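PDB 4WA0: possible adhesin from Caldicellulosiruptor kronotskyensis, which is a tapirin, probably attaching the cell to cellulose, represented here by its C-terminal beta-helix domain. Local coordinates for residues Q345-I348 with E349-G353. Numbering follows the deposited sequence.
Sequences QQDI and ESNTG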
loop_
_atom_site.group_PDB
_atom_site.type_symbol
_atom_site.label_atom_id
_atom_site.label_comp_id
_atom_site.label_asym_id
_atom_site.label_seq_id
_atom_site.Cartn_x
_atom_site.Cartn_y
_atom_site.Cartn_z
ATOM N N GLN A 345 -4.819 13.474 -19.173
ATOM C CA GLN A 345 -5.676 13.727 -17.998
ATOM C C GLN A 345 -7.080 14.107 -18.391
ATOM O O GLN A 345 -8.092 13.574 -17.895
ATOM C CB GLN A 345 -5.132 14.882 -17.141
ATOM C CG GLN A 345 -3.796 14.729 -16.406
ATOM C CD GLN A 345 -3.247 16.038 -15.765
ATOM O OE1 GLN A 345 -3.962 16.764 -15.091
ATOM N NE2 GLN A 345 -1.954 16.333 -15.982
ATOM N N GLN A 346 -7.200 15.026 -19.341
ATOM C CA GLN A 346 -8.507 15.482 -19.744
ATOM C C GLN A 346 -9.311 14.318 -20.399
ATOM O O GLN A 346 -10.517 14.145 -20.180
ATOM C CB GLN A 346 -8.361 16.633 -20.722
ATOM C CG GLN A 346 -9.665 17.205 -21.207
ATOM C CD GLN A 346 -10.468 17.735 -20.018
ATOM O OE1 GLN A 346 -10.054 18.695 -19.355
ATOM N NE2 GLN A 346 -11.582 17.038 -19.675
ATOM N N ASP A 347 -8.637 13.515 -21.205
ATOM C CA ASP A 347 -9.289 12.397 -21.937
ATOM C C ASP A 347 -9.850 11.396 -20.942
ATOM O O ASP A 347 -10.962 10.880 -21.105
ATOM C CB ASP A 347 -8.285 11.671 -22.819
ATOM C CG ASP A 347 -8.944 10.634 -23.731
ATOM O OD1 ASP A 347 -9.638 11.060 -24.658
ATOM O OD2 ASP A 347 -8.683 9.446 -23.592
ATOM N N ILE A 348 -9.062 11.108 -19.940
ATOM C CA ILE A 348 -9.440 10.134 -18.906
ATOM C C ILE A 348 -10.580 10.708 -18.100
ATOM O O ILE A 348 -11.597 10.034 -17.918
ATOM C CB ILE A 348 -8.268 9.839 -17.967
ATOM C CG1 ILE A 348 -7.132 9.072 -18.682
ATOM C CG2 ILE A 348 -8.760 9.047 -16.747
ATOM C CD1 ILE A 348 -5.819 9.053 -17.947
ATOM N N GLU A 349 -10.431 11.969 -17.637
ATOM C CA GLU A 349 -11.543 12.672 -16.948
ATOM C C GLU A 349 -12.824 12.632 -17.706
ATOM O O GLU A 349 -13.886 12.409 -17.118
ATOM C CB GLU A 349 -11.143 14.138 -16.578
ATOM C CG GLU A 349 -10.165 14.137 -15.398
ATOM C CD GLU A 349 -9.206 15.325 -15.276
ATOM O OE1 GLU A 349 -9.259 16.291 -16.054
ATOM O OE2 GLU A 349 -8.330 15.263 -14.357
ATOM N N SER A 350 -12.765 12.806 -19.021
ATOM C CA SER A 350 -13.961 12.878 -19.832
ATOM C C SER A 350 -14.624 11.524 -19.938
ATOM O O SER A 350 -15.853 11.410 -19.860
ATOM C CB SER A 350 -13.663 13.397 -21.231
ATOM O OG SER A 350 -13.230 14.754 -21.136
ATOM N N ASN A 351 -13.813 10.503 -20.138
ATOM C CA ASN A 351 -14.339 9.150 -20.347
ATOM C C ASN A 351 -14.825 8.475 -19.067
ATOM O O ASN A 351 -15.579 7.513 -19.132
ATOM C CB ASN A 351 -13.265 8.265 -20.963
ATOM C CG ASN A 351 -13.079 8.527 -22.433
ATOM O OD1 ASN A 351 -14.017 8.663 -23.169
ATOM N ND2 ASN A 351 -11.829 8.600 -22.872
ATOM N N THR A 352 -14.345 8.927 -17.921
ATOM C CA THR A 352 -14.763 8.350 -16.641
ATOM C C THR A 352 -15.673 9.223 -15.791
ATOM O O THR A 352 -16.472 8.693 -14.999
ATOM C CB THR A 352 -13.543 8.012 -15.813
ATOM O OG1 THR A 352 -12.880 9.227 -15.417
ATOM C CG2 THR A 352 -12.612 7.080 -16.641
ATOM N N GLY A 353 -15.507 10.546 -15.902
ATOM C CA GLY A 353 -16.297 11.485 -15.181
ATOM C C GLY A 353 -15.899 11.686 -13.749
ATOM O O GLY A 353 -16.601 12.415 -13.021
HETATM O O HOH W 1 -6.530 16.982 -14.205
HETATM O O HOH W 2 -11.486 8.864 -25.555
#
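Asp347 and Asn351 lie one helical turn apart, their carboxylate and amide planes nearly perpendicular at 88°. A water joins them, giving a proton to Asp347 OD1 at 3.0 Å and taking one from Asn351 ND2 at 2.7 Å. Next to them Thr352 OG1 donates to Ile348 O over 2.9 Å, from above the carbonyl plane; chi1 of 68° swings the hydroxyl back over that oxygen. Thr352 N reaches the same oxygen at 3.0 Å, so two donors grip Ile348 O. A second water spans Gln345 OE1 and Glu349 OE2, donating to both, while Gln345 NE2 is held by Pro340 O; Glu349 N bonds almost straight to Gln345 O at 2.8 Å. These i to i+4 links run through the last turns of helix 342-352, packed beside strand 258-263 near one end of the parallel beta-helix; Gly353, with positive phi, leaves the helix and still bonds through its N to Glu349 O at 2.8 Å. Farther out, Tyr262 OH hydrogen-bonds both Asp347 OD2 and Asn351 ND2, Thr249 OG1 also bonds Asp347 OD2, and buried Ile348 packs on Val260 and Tyr262. The magnesium ion lies about 12 Å from the Asp347 side chain.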